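Local structure of arginine 3rd transport system periplasmic binding protein (Legionella pneumophila subsp. pneumophila str. Philadelphia 1, 3KZG) at residues I51-D54 against L55-A58; P199-F202 against V203-K206; I211-E214 against M215-D218; L222-Y225 against S226-F229. The protein probably binds arginine in the periplasm as the solute-binding component of an arginine transport system. All coordinates share one frame; numbering follows the deposited sequence.

Contact 1: I51-D54 against L55-A58; sequences IFDD and LFPA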
ATOM      1  N   ILE A  51      -6.333 -11.971  38.576  1.00 27.03           N
ATOM      2  CA  ILE A  51      -5.827 -10.660  38.923  1.00 26.75           C
ATOM      3  C   ILE A  51      -4.414 -10.745  38.342  1.00 26.00           C
ATOM      4  O   ILE A  51      -3.726 -11.746  38.540  1.00 25.03           O
ATOM      5  CB  ILE A  51      -5.767 -10.471  40.447  1.00 27.52           C
ATOM      6  CG1 ILE A  51      -7.185 -10.409  41.015  1.00 28.56           C
ATOM      7  CG2 ILE A  51      -5.001  -9.204  40.791  1.00 26.25           C
ATOM      8  CD1 ILE A  51      -7.227 -10.202  42.510  1.00 29.35           C
ATOM      9  N   PHE A  52      -3.995  -9.711  37.619  1.00 24.60           N
ATOM     10  CA  PHE A  52      -2.682  -9.689  36.972  1.00 23.84           C
ATOM     11  C   PHE A  52      -1.561 -10.488  37.653  1.00 25.08           C
ATOM     12  O   PHE A  52      -0.983 -11.397  37.049  1.00 23.86           O
ATOM     13  CB  PHE A  52      -2.208  -8.242  36.778  1.00 22.48           C
ATOM     14  CG  PHE A  52      -0.954  -8.125  35.950  1.00 21.18           C
ATOM     15  CD1 PHE A  52      -0.995  -8.317  34.570  1.00 22.55           C
ATOM     16  CD2 PHE A  52       0.273  -7.872  36.553  1.00 21.61           C
ATOM     17  CE1 PHE A  52       0.170  -8.266  33.801  1.00 21.04           C
ATOM     18  CE2 PHE A  52       1.448  -7.820  35.798  1.00 22.05           C
ATOM     19  CZ  PHE A  52       1.394  -8.018  34.416  1.00 23.18           C
ATOM     20  N   ASP A  53      -1.250 -10.149  38.902  1.00 25.57           N
ATOM     21  CA  ASP A  53      -0.176 -10.825  39.627  1.00 27.76           C
ATOM     22  C   ASP A  53      -0.346 -12.342  39.790  1.00 27.06           C
ATOM     23  O   ASP A  53       0.640 -13.059  39.951  1.00 26.35           O
ATOM     24  CB  ASP A  53       0.005 -10.192  41.005  1.00 31.99           C
ATOM     25  CG  ASP A  53       1.373 -10.472  41.591  1.00 35.39           C
ATOM     26  OD1 ASP A  53       1.536 -10.344  42.823  1.00 37.62           O
ATOM     27  OD2 ASP A  53       2.288 -10.812  40.809  1.00 37.21           O
ATOM     28  N   ASP A  54      -1.582 -12.832  39.753  1.00 25.16           N
ATOM     29  CA  ASP A  54      -1.812 -14.264  39.905  1.00 26.17           C
ATOM     30  C   ASP A  54      -1.570 -15.051  38.618  1.00 25.95           C
ATOM     31  O   ASP A  54      -1.517 -16.283  38.642  1.00 26.51           O
ATOM     32  CB  ASP A  54      -3.239 -14.546  40.397  1.00 25.67           C
ATOM     33  CG  ASP A  54      -3.458 -14.136  41.849  1.00 27.29           C
ATOM     34  OD1 ASP A  54      -2.479 -14.104  42.626  1.00 27.55           O
ATOM     35  OD2 ASP A  54      -4.620 -13.862  42.214  1.00 28.33           O
ATOM     36  N   LEU A  55      -1.419 -14.345  37.501  1.00 24.59           N
ATOM     37  CA  LEU A  55      -1.202 -14.991  36.210  1.00 23.49           C
ATOM     38  C   LEU A  55       0.051 -15.855  36.177  1.00 23.79           C
ATOM     39  O   LEU A  55       0.057 -16.932  35.581  1.00 22.45           O
ATOM     40  CB  LEU A  55      -1.130 -13.938  35.095  1.00 23.19           C
ATOM     41  CG  LEU A  55      -2.452 -13.287  34.677  1.00 22.29           C
ATOM     42  CD1 LEU A  55      -2.183 -12.160  33.690  1.00 20.87           C
ATOM     43  CD2 LEU A  55      -3.373 -14.348  34.061  1.00 19.56           C
ATOM     44  N   PHE A  56       1.109 -15.374  36.820  1.00 24.95           N
ATOM     45  CA  PHE A  56       2.375 -16.088  36.862  1.00 27.02           C
ATOM     46  C   PHE A  56       2.249 -17.475  37.508  1.00 28.75           C
ATOM     47  O   PHE A  56       2.648 -18.480  36.913  1.00 28.10           O
ATOM     48  CB  PHE A  56       3.411 -15.228  37.584  1.00 26.63           C
ATOM     49  CG  PHE A  56       3.587 -13.861  36.966  1.00 28.85           C
ATOM     50  CD1 PHE A  56       4.231 -13.717  35.743  1.00 28.16           C
ATOM     51  CD2 PHE A  56       3.060 -12.726  37.582  1.00 27.50           C
ATOM     52  CE1 PHE A  56       4.347 -12.467  35.137  1.00 27.28           C
ATOM     53  CE2 PHE A  56       3.171 -11.471  36.983  1.00 27.69           C
ATOM     54  CZ  PHE A  56       3.814 -11.343  35.758  1.00 27.95           C
ATOM     55  N   PRO A  57       1.691 -17.553  38.729  1.00 30.21           N
ATOM     56  CA  PRO A  57       1.565 -18.879  39.339  1.00 30.41           C
ATOM     57  C   PRO A  57       0.562 -19.757  38.589  1.00 29.85           C
ATOM     58  O   PRO A  57       0.752 -20.968  38.475  1.00 29.83           O
ATOM     59  CB  PRO A  57       1.133 -18.559  40.768  1.00 31.42           C
ATOM     60  CG  PRO A  57       0.346 -17.292  40.598  1.00 32.54           C
ATOM     61  CD  PRO A  57       1.225 -16.506  39.654  1.00 30.83           C
ATOM     62  N   ALA A  58      -0.493 -19.137  38.065  1.00 28.16           N
ATOM     63  CA  ALA A  58      -1.519 -19.855  37.316  1.00 27.81           C
ATOM     64  C   ALA A  58      -0.917 -20.577  36.109  1.00 27.79           C
ATOM     65  O   ALA A  58      -1.296 -21.706  35.793  1.00 27.87           O
ATOM     66  CB  ALA A  58      -2.604 -18.888  36.852  1.00 26.45           C
TER
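Leu55 N donates to Phe52 O over 3.0 Å, with an N-H...O angle of 157°, and this i to i+3 turn leads the chain from strand 44-50 into helix 55-60. A second turn of the same span, Asp54 N to Ile51 O, precedes it. The side chains then meet around Phe52. Its CG lies anti to the backbone N (chi1 -172°), and the ring is carried alongside the start of the helix, where CD1 comes 4.1 Å from Leu55 CD1 as the two side chains cross at about a right angle. Phe56 turns its edge to the face of the Phe52 ring in an offset edge-to-face pair, the centroids 5.8 Å apart and the planes at 88°. At the edge of Phe56, Asp53 O lies near the ring plane, 3.4 Å from Phe56 CD2. The Asp53 side chain crosses that of Phe56 at about a right angle, with OD2 3.8 Å from Phe56 CD2. Arg77 makes a cation-pi contact with Phe56, while the pairing of Asp53 with Lys117 is long and weak. The Asp53 carbonyl oxygen thus faces the ring edge of Phe56 and a cation meets the same ring, so Phe56 probably gains electrostatic stabilisation from Arg77 in addition to its packing on Phe52.

Contact 2: P199-F202 against V203-K206; sequences PDQF and VLIK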
ATOM      1  N   PRO A 199       8.510 -22.979  29.866  1.00 23.99           N
ATOM      2  CA  PRO A 199       9.627 -23.400  29.013  1.00 24.61           C
ATOM      3  C   PRO A 199       9.420 -24.649  28.157  1.00 25.69           C
ATOM      4  O   PRO A 199       9.937 -24.728  27.036  1.00 25.71           O
ATOM      5  CB  PRO A 199      10.772 -23.567  30.009  1.00 25.24           C
ATOM      6  CG  PRO A 199      10.478 -22.504  31.016  1.00 24.76           C
ATOM      7  CD  PRO A 199       8.984 -22.680  31.229  1.00 24.20           C
ATOM      8  N   ASP A 200       8.673 -25.623  28.666  1.00 24.09           N
ATOM      9  CA  ASP A 200       8.457 -26.851  27.912  1.00 24.35           C
ATOM     10  C   ASP A 200       7.387 -26.758  26.834  1.00 23.24           C
ATOM     11  O   ASP A 200       7.039 -27.762  26.214  1.00 23.95           O
ATOM     12  CB  ASP A 200       8.121 -28.013  28.855  1.00 25.86           C
ATOM     13  CG  ASP A 200       6.896 -27.746  29.705  1.00 27.75           C
ATOM     14  OD1 ASP A 200       6.026 -26.955  29.287  1.00 28.04           O
ATOM     15  OD2 ASP A 200       6.794 -28.350  30.793  1.00 30.90           O
ATOM     16  N   GLN A 201       6.870 -25.559  26.596  1.00 22.00           N
ATOM     17  CA  GLN A 201       5.833 -25.389  25.587  1.00 19.79           C
ATOM     18  C   GLN A 201       6.389 -24.731  24.324  1.00 20.37           C
ATOM     19  O   GLN A 201       5.654 -24.087  23.576  1.00 17.51           O
ATOM     20  CB  GLN A 201       4.684 -24.549  26.151  1.00 19.91           C
ATOM     21  CG  GLN A 201       4.082 -25.096  27.451  1.00 19.53           C
ATOM     22  CD  GLN A 201       2.834 -24.343  27.872  1.00 18.21           C
ATOM     23  OE1 GLN A 201       1.774 -24.481  27.254  1.00 19.10           O
ATOM     24  NE2 GLN A 201       2.957 -23.527  28.912  1.00 14.93           N
ATOM     25  N   PHE A 202       7.684 -24.913  24.088  1.00 19.15           N
ATOM     26  CA  PHE A 202       8.336 -24.331  22.925  1.00 20.69           C
ATOM     27  C   PHE A 202       7.721 -24.747  21.589  1.00 21.03           C
ATOM     28  O   PHE A 202       7.767 -23.985  20.622  1.00 21.20           O
ATOM     29  CB  PHE A 202       9.841 -24.644  22.949  1.00 22.84           C
ATOM     30  CG  PHE A 202      10.166 -26.113  22.974  1.00 25.98           C
ATOM     31  CD1 PHE A 202      10.135 -26.869  21.803  1.00 25.91           C
ATOM     32  CD2 PHE A 202      10.515 -26.739  24.166  1.00 25.72           C
ATOM     33  CE1 PHE A 202      10.454 -28.225  21.821  1.00 27.70           C
ATOM     34  CE2 PHE A 202      10.835 -28.096  24.195  1.00 27.91           C
ATOM     35  CZ  PHE A 202      10.804 -28.840  23.021  1.00 26.67           C
ATOM     36  N   VAL A 203       7.127 -25.936  21.521  1.00 20.67           N
ATOM     37  CA  VAL A 203       6.522 -26.353  20.265  1.00 19.90           C
ATOM     38  C   VAL A 203       5.310 -25.473  19.967  1.00 21.33           C
ATOM     39  O   VAL A 203       5.132 -25.011  18.836  1.00 19.04           O
ATOM     40  CB  VAL A 203       6.080 -27.831  20.295  1.00 22.24           C
ATOM     41  CG1 VAL A 203       5.273 -28.155  19.044  1.00 21.07           C
ATOM     42  CG2 VAL A 203       7.306 -28.742  20.376  1.00 21.98           C
ATOM     43  N   LEU A 204       4.485 -25.234  20.984  1.00 18.97           N
ATOM     44  CA  LEU A 204       3.299 -24.400  20.816  1.00 18.13           C
ATOM     45  C   LEU A 204       3.683 -22.951  20.507  1.00 17.41           C
ATOM     46  O   LEU A 204       3.086 -22.308  19.639  1.00 18.11           O
ATOM     47  CB  LEU A 204       2.426 -24.452  22.078  1.00 18.19           C
ATOM     48  CG  LEU A 204       1.181 -23.555  22.123  1.00 16.41           C
ATOM     49  CD1 LEU A 204       0.272 -23.860  20.943  1.00 17.49           C
ATOM     50  CD2 LEU A 204       0.446 -23.771  23.440  1.00 15.66           C
ATOM     51  N   ILE A 205       4.676 -22.441  21.223  1.00 16.00           N
ATOM     52  CA  ILE A 205       5.138 -21.075  21.018  1.00 16.48           C
ATOM     53  C   ILE A 205       5.643 -20.886  19.580  1.00 16.68           C
ATOM     54  O   ILE A 205       5.372 -19.859  18.942  1.00 15.47           O
ATOM     55  CB  ILE A 205       6.253 -20.731  22.034  1.00 15.86           C
ATOM     56  CG1 ILE A 205       5.641 -20.603  23.435  1.00 17.78           C
ATOM     57  CG2 ILE A 205       6.953 -19.437  21.649  1.00 16.71           C
ATOM     58  CD1 ILE A 205       4.608 -19.476  23.561  1.00 17.86           C
ATOM     59  N   LYS A 206       6.364 -21.883  19.069  1.00 15.99           N
ATOM     60  CA  LYS A 206       6.885 -21.820  17.709  1.00 16.13           C
ATOM     61  C   LYS A 206       5.777 -21.761  16.667  1.00 17.39           C
ATOM     62  O   LYS A 206       5.897 -21.048  15.668  1.00 15.60           O
ATOM     63  CB  LYS A 206       7.817 -23.006  17.442  1.00 16.84           C
ATOM     64  CG  LYS A 206       9.189 -22.811  18.074  1.00 20.12           C
ATOM     65  CD  LYS A 206      10.115 -23.998  17.840  1.00 23.97           C
ATOM     66  CE  LYS A 206      11.446 -23.779  18.552  1.00 23.37           C
ATOM     67  NZ  LYS A 206      12.358 -24.943  18.425  1.00 25.79           N
TER
HETATM   68  O   HOH W   1       6.532 -28.152  23.655  1.00 16.04           O
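The Phe202 ring, beside Val203 at the start of helix 202-217, has a water over the centre of one face and Pro199 O at its edge, in plane. Val203 CG2 reaches CE1 of the Phe202 ring at 3.5 Å, the two side chains crossing at a slant. Phe202 holds CG between its backbone N and carbonyl carbon (chi1 58°), a torsion that swings the ring back over the peptide to Val203, with Phe202 CD1 3.2 Å from Val203 N. The same water accepts from Val203 N and donates to Asp200 O at 2.6 Å, bridging an amide of the first helical turn to the loop before it. Gln201 takes the N-cap position. Its carbonyl oxygen receives Ile205 N at 3.0 Å with an N-H...O angle of 168°, the donor almost in line with the C=O bond. One step on, Lys206 N donates to Phe202 O, and Lys206 CG packs against that oxygen at 3.1 Å. The Lys206 chain is extended, and Lys206 also packs on Glu191 of the second subunit. On the partly exposed flank, Gln201 and Leu204 run side by side and point the same way. Asp200, preceding the cap, has its charge engaged by a salt bridge with Arg62. The first turn of a helix has amides without intrahelical acceptors; here a water serves that of Val203, while the Gln201 carbonyl, accepting Ile205 N in a nearly straight bond, starts the regular i to i+4 pattern.

Contact 3: I211-E214 against M215-D218; sequences ILLE and MEAD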
ATOM      1  N   ILE A 211       2.322 -18.152  13.058  1.00 14.71           N
ATOM      2  CA  ILE A 211       1.003 -17.546  12.884  1.00 13.82           C
ATOM      3  C   ILE A 211       1.087 -16.021  12.951  1.00 14.11           C
ATOM      4  O   ILE A 211       0.449 -15.322  12.162  1.00 13.31           O
ATOM      5  CB  ILE A 211      -0.005 -18.019  13.979  1.00 16.57           C
ATOM      6  CG1 ILE A 211      -0.310 -19.510  13.822  1.00 17.92           C
ATOM      7  CG2 ILE A 211      -1.306 -17.227  13.879  1.00 15.38           C
ATOM      8  CD1 ILE A 211      -0.891 -19.873  12.473  1.00 19.83           C
ATOM      9  N   LEU A 212       1.863 -15.513  13.909  1.00 11.53           N
ATOM     10  CA  LEU A 212       2.031 -14.070  14.071  1.00 13.23           C
ATOM     11  C   LEU A 212       2.681 -13.463  12.831  1.00 13.06           C
ATOM     12  O   LEU A 212       2.322 -12.364  12.412  1.00 13.70           O
ATOM     13  CB  LEU A 212       2.891 -13.763  15.306  1.00 13.42           C
ATOM     14  CG  LEU A 212       2.234 -13.921  16.685  1.00 13.65           C
ATOM     15  CD1 LEU A 212       3.292 -13.752  17.779  1.00 16.30           C
ATOM     16  CD2 LEU A 212       1.128 -12.881  16.848  1.00 15.42           C
ATOM     17  N   LEU A 213       3.643 -14.180  12.254  1.00 12.12           N
ATOM     18  CA  LEU A 213       4.315 -13.706  11.054  1.00 11.40           C
ATOM     19  C   LEU A 213       3.344 -13.695   9.866  1.00 12.43           C
ATOM     20  O   LEU A 213       3.331 -12.749   9.083  1.00 12.74           O
ATOM     21  CB  LEU A 213       5.533 -14.585  10.750  1.00  9.26           C
ATOM     22  CG  LEU A 213       6.695 -14.431  11.746  1.00 13.39           C
ATOM     23  CD1 LEU A 213       7.784 -15.455  11.473  1.00 10.04           C
ATOM     24  CD2 LEU A 213       7.246 -13.012  11.649  1.00 12.18           C
ATOM     25  N   GLU A 214       2.513 -14.730   9.752  1.00 12.80           N
ATOM     26  CA  GLU A 214       1.550 -14.811   8.655  1.00 13.72           C
ATOM     27  C   GLU A 214       0.456 -13.755   8.796  1.00 14.35           C
ATOM     28  O   GLU A 214      -0.115 -13.310   7.800  1.00 17.76           O
ATOM     29  CB  GLU A 214       0.944 -16.217   8.611  1.00 18.57           C
ATOM     30  CG  GLU A 214       2.019 -17.294   8.668  1.00 20.23           C
ATOM     31  CD  GLU A 214       1.473 -18.700   8.751  1.00 21.72           C
ATOM     32  OE1 GLU A 214       0.519 -18.930   9.519  1.00 21.77           O
ATOM     33  OE2 GLU A 214       2.019 -19.581   8.056  1.00 24.92           O
HETATM   34  N   MSE A 215       0.154 -13.350  10.026  1.00 12.43           N
HETATM   35  CA  MSE A 215      -0.860 -12.315  10.243  1.00 14.33           C
HETATM   36  C   MSE A 215      -0.292 -10.943   9.884  1.00 13.70           C
HETATM   37  O   MSE A 215      -1.011 -10.053   9.428  1.00 14.09           O
HETATM   38  CB  MSE A 215      -1.315 -12.290  11.709  1.00 15.74           C
HETATM   39  CG  MSE A 215      -2.312 -13.373  12.092  1.00 20.10           C
HETATM   40 SE   MSE A 215      -2.726 -13.278  13.934  1.00 32.46          SE
HETATM   41  CE  MSE A 215      -3.873 -11.705  13.871  1.00 25.51           C
ATOM     42  N   GLU A 216       1.001 -10.767  10.111  1.00 14.17           N
ATOM     43  CA  GLU A 216       1.627  -9.498   9.801  1.00 16.43           C
ATOM     44  C   GLU A 216       1.772  -9.402   8.293  1.00 16.19           C
ATOM     45  O   GLU A 216       1.739  -8.312   7.726  1.00 16.01           O
ATOM     46  CB  GLU A 216       2.985  -9.393  10.505  1.00 17.48           C
ATOM     47  CG  GLU A 216       2.856  -9.589  12.010  1.00 22.60           C
ATOM     48  CD  GLU A 216       4.167  -9.502  12.759  1.00 23.72           C
ATOM     49  OE1 GLU A 216       5.160 -10.117  12.327  1.00 23.62           O
ATOM     50  OE2 GLU A 216       4.195  -8.827  13.806  1.00 29.24           O
ATOM     51  N   ALA A 217       1.889 -10.552   7.640  1.00 17.20           N
ATOM     52  CA  ALA A 217       2.051 -10.575   6.191  1.00 17.06           C
ATOM     53  C   ALA A 217       0.755 -10.440   5.381  1.00 17.36           C
ATOM     54  O   ALA A 217       0.789  -9.924   4.268  1.00 16.02           O
ATOM     55  CB  ALA A 217       2.797 -11.837   5.777  1.00 16.35           C
ATOM     56  N   ASP A 218      -0.381 -10.891   5.917  1.00 18.87           N
ATOM     57  CA  ASP A 218      -1.632 -10.793   5.166  1.00 19.83           C
ATOM     58  C   ASP A 218      -2.530  -9.618   5.545  1.00 20.15           C
ATOM     59  O   ASP A 218      -3.672  -9.541   5.091  1.00 21.78           O
ATOM     60  CB  ASP A 218      -2.437 -12.102   5.249  1.00 22.64           C
ATOM     61  CG  ASP A 218      -2.902 -12.431   6.659  1.00 22.36           C
ATOM     62  OD1 ASP A 218      -3.112 -11.502   7.466  1.00 21.21           O
ATOM     63  OD2 ASP A 218      -3.074 -13.631   6.953  1.00 24.55           O
TER
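Met215 N, from the selenomethionine at this position, donates to Ile211 O at 2.9 Å with an N-H...O angle of 141°, and Ala217 N reaches Leu213 O at 3.0 Å in the next-but-one i to i+4 bond. Asp218 N closes the series on Glu214 O at 3.1 Å, its donor tilted 34° from the carbonyl plane. Asp218 is the first residue to depart from helical backbone angles, so this bond marks the last turn of helix 202-217. Glu216 N is hydrogen-bonded to Leu212 O, whose position is less certain, and weakly to Leu213 O. The Asp218 side chain works beyond the turn: OD1 is hydrogen-bonded to OG1 of Thr220, and OD2 forms a salt bridge with Arg40. Its CG sits between the backbone N and the carbonyl carbon (chi1 64°), which places the carboxylate beside the end of the helix, with Asp218 CG 3.1 Å from Glu214 O.

Packing begins where Met215 SE meets Ile211 CG2 at 4.2 Å. The Met215 chain is extended to SE and bent at its last torsion, while Ile211 crosses it at a slant. On another side of the helix, Leu213 CD2 touches Glu216 OE1 at 3.6 Å, an apolar branch meeting a carboxylate. Across the interface, Glu216 lies close to Glu216 of the second subunit, a pair of like charges that may raise the proton affinity of one of them.

Ile211 and Met215 pack against helix 29-40, Met215 and Glu216 reach Tyr221 of helix 220-228, and Leu213 packs on Pro86 of the second subunit.

Contact 4: L222-Y225 against S226-F229; sequences LRLY and SEYF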
ATOM      1  N   LEU A 222      -2.361  -5.787  11.009  1.00 16.35           N
ATOM      2  CA  LEU A 222      -2.451  -4.341  10.845  1.00 15.91           C
ATOM      3  C   LEU A 222      -3.875  -3.847  11.055  1.00 15.85           C
ATOM      4  O   LEU A 222      -4.096  -2.859  11.759  1.00 15.77           O
ATOM      5  CB  LEU A 222      -1.967  -3.927   9.455  1.00 14.84           C
ATOM      6  CG  LEU A 222      -1.953  -2.418   9.178  1.00 17.33           C
ATOM      7  CD1 LEU A 222      -1.125  -1.704  10.240  1.00 18.11           C
ATOM      8  CD2 LEU A 222      -1.373  -2.153   7.800  1.00 17.57           C
ATOM      9  N   ARG A 223      -4.836  -4.542  10.452  1.00 17.29           N
ATOM     10  CA  ARG A 223      -6.235  -4.163  10.578  1.00 20.53           C
ATOM     11  C   ARG A 223      -6.672  -4.140  12.040  1.00 20.49           C
ATOM     12  O   ARG A 223      -7.260  -3.165  12.506  1.00 21.60           O
ATOM     13  CB  ARG A 223      -7.126  -5.119   9.779  1.00 25.20           C
ATOM     14  CG  ARG A 223      -8.601  -4.730   9.803  1.00 30.22           C
ATOM     15  CD  ARG A 223      -9.448  -5.553   8.833  1.00 35.10           C
ATOM     16  NE  ARG A 223      -9.444  -6.979   9.150  1.00 40.47           N
ATOM     17  CZ  ARG A 223      -8.598  -7.863   8.630  1.00 42.03           C
ATOM     18  NH1 ARG A 223      -7.678  -7.474   7.754  1.00 43.61           N
ATOM     19  NH2 ARG A 223      -8.668  -9.138   8.990  1.00 41.95           N
ATOM     20  N   LEU A 224      -6.371  -5.204  12.775  1.00 19.96           N
ATOM     21  CA  LEU A 224      -6.755  -5.254  14.178  1.00 18.73           C
ATOM     22  C   LEU A 224      -6.047  -4.165  14.975  1.00 19.03           C
ATOM     23  O   LEU A 224      -6.679  -3.401  15.711  1.00 18.52           O
ATOM     24  CB  LEU A 224      -6.422  -6.618  14.770  1.00 19.24           C
ATOM     25  CG  LEU A 224      -6.784  -6.779  16.245  1.00 19.31           C
ATOM     26  CD1 LEU A 224      -8.300  -6.645  16.427  1.00 19.33           C
ATOM     27  CD2 LEU A 224      -6.290  -8.137  16.733  1.00 21.39           C
ATOM     28  N   TYR A 225      -4.730  -4.092  14.822  1.00 17.74           N
ATOM     29  CA  TYR A 225      -3.938  -3.102  15.532  1.00 18.33           C
ATOM     30  C   TYR A 225      -4.450  -1.678  15.313  1.00 20.28           C
ATOM     31  O   TYR A 225      -4.570  -0.897  16.261  1.00 17.86           O
ATOM     32  CB  TYR A 225      -2.478  -3.183  15.084  1.00 18.11           C
ATOM     33  CG  TYR A 225      -1.565  -2.266  15.851  1.00 18.32           C
ATOM     34  CD1 TYR A 225      -0.940  -2.690  17.022  1.00 18.45           C
ATOM     35  CD2 TYR A 225      -1.347  -0.954  15.423  1.00 18.50           C
ATOM     36  CE1 TYR A 225      -0.116  -1.824  17.746  1.00 19.97           C
ATOM     37  CE2 TYR A 225      -0.539  -0.092  16.137  1.00 17.66           C
ATOM     38  CZ  TYR A 225       0.074  -0.528  17.294  1.00 19.84           C
ATOM     39  OH  TYR A 225       0.870   0.343  17.996  1.00 24.27           O
ATOM     40  N   SER A 226      -4.753  -1.345  14.062  1.00 21.81           N
ATOM     41  CA  SER A 226      -5.219  -0.006  13.731  1.00 23.98           C
ATOM     42  C   SER A 226      -6.580   0.314  14.336  1.00 24.99           C
ATOM     43  O   SER A 226      -6.846   1.460  14.688  1.00 23.57           O
ATOM     44  CB  SER A 226      -5.254   0.182  12.208  1.00 25.39           C
ATOM     45  OG  SER A 226      -6.190  -0.687  11.597  1.00 29.81           O
ATOM     46  N   GLU A 227      -7.434  -0.699  14.470  1.00 26.74           N
ATOM     47  CA  GLU A 227      -8.765  -0.500  15.050  1.00 27.83           C
ATOM     48  C   GLU A 227      -8.664  -0.031  16.501  1.00 26.11           C
ATOM     49  O   GLU A 227      -9.535   0.679  16.997  1.00 27.04           O
ATOM     50  CB  GLU A 227      -9.578  -1.803  15.013  1.00 31.66           C
ATOM     51  CG  GLU A 227      -9.784  -2.401  13.629  1.00 36.65           C
ATOM     52  CD  GLU A 227     -10.669  -3.637  13.648  1.00 41.63           C
ATOM     53  OE1 GLU A 227     -11.898  -3.495  13.839  1.00 44.07           O
ATOM     54  OE2 GLU A 227     -10.136  -4.757  13.480  1.00 44.19           O
ATOM     55  N   TYR A 228      -7.589  -0.429  17.171  1.00 23.21           N
ATOM     56  CA  TYR A 228      -7.379  -0.080  18.566  1.00 21.52           C
ATOM     57  C   TYR A 228      -6.434   1.079  18.819  1.00 22.67           C
ATOM     58  O   TYR A 228      -6.714   1.935  19.649  1.00 22.95           O
ATOM     59  CB  TYR A 228      -6.838  -1.287  19.335  1.00 20.49           C
ATOM     60  CG  TYR A 228      -7.877  -2.287  19.763  1.00 17.64           C
ATOM     61  CD1 TYR A 228      -8.548  -2.148  20.978  1.00 15.83           C
ATOM     62  CD2 TYR A 228      -8.192  -3.375  18.956  1.00 18.07           C
ATOM     63  CE1 TYR A 228      -9.507  -3.074  21.379  1.00 17.01           C
ATOM     64  CE2 TYR A 228      -9.147  -4.302  19.341  1.00 17.79           C
ATOM     65  CZ  TYR A 228      -9.801  -4.152  20.553  1.00 17.60           C
ATOM     66  OH  TYR A 228     -10.733  -5.092  20.935  1.00 18.29           O
ATOM     67  N   PHE A 229      -5.317   1.111  18.103  1.00 21.60           N
ATOM     68  CA  PHE A 229      -4.314   2.135  18.343  1.00 23.36           C
ATOM     69  C   PHE A 229      -4.054   3.090  17.175  1.00 24.50           C
ATOM     70  O   PHE A 229      -4.757   3.002  16.148  1.00 25.37           O
ATOM     71  CB  PHE A 229      -3.018   1.434  18.765  1.00 22.29           C
ATOM     72  CG  PHE A 229      -3.244   0.264  19.701  1.00 20.99           C
ATOM     73  CD1 PHE A 229      -3.682   0.469  21.010  1.00 20.04           C
ATOM     74  CD2 PHE A 229      -3.052  -1.047  19.259  1.00 19.94           C
ATOM     75  CE1 PHE A 229      -3.930  -0.612  21.863  1.00 18.05           C
ATOM     76  CE2 PHE A 229      -3.297  -2.136  20.102  1.00 17.77           C
ATOM     77  CZ  PHE A 229      -3.737  -1.918  21.405  1.00 20.24           C
TER
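Tyr225 O takes two amides: Phe229 N at 2.8 Å, nearly in line with the C=O bond and with an N-H...O angle of 169°, and Tyr228 N at 3.2 Å, from well above the carbonyl plane. Leu222 O is met by Ser226 N at 2.8 Å. The Ser226 hydroxyl turns back onto the helix as well, its OG within hydrogen-bonding reach of both Leu222 O and Arg223 O, and its single proton is not assigned to either. Glu227 N bonds to Arg223 O, whose position is less certain, and weakly to Leu224 O; Tyr228 N makes a further, weak bond to Leu224 O.

The side chains of Phe229 and Tyr225 cross at about a right angle, their ring planes 55° apart in an oblique pair, with Phe229 CD2 3.4 Å from Tyr225 CE1 over one tyrosine face. Phe229 CB adds a CH-pi contact to the same ring. Leu224 CD1 lies alongside Tyr228 CE2 at 3.8 Å, and Tyr228 OH is satisfied by Asp32.

Phe29 sets edge-to-face ring contacts against both Tyr228 and Phe229, so the C-terminal turn is joined to helix 29-40, while Leu222 and Tyr225 pack on Ala217 of the second subunit.

In the fold
Contact 3 is the buried one, contact 1 is partly buried, and contacts 2 and 4 lie at the surface. Contacts 2 and 3 share helix 202-217, one at its start and the other at its end, their centres 18 Å apart; contact 4 follows on helix 220-228, its centre 14 Å from that of contact 3. Contact 1, on the separate helix 55-60, lies across the chain's centre from contact 4. The two helix starts differ: an aromatic pair marks contact 1, a bridging water contact 2. At the helix ends, contact 3 relies on aliphatic packing and a carboxylate, contact 4 on rings. The second subunit is touched by contact 3 through four residues, contact 4 through two, contact 2 through Lys206.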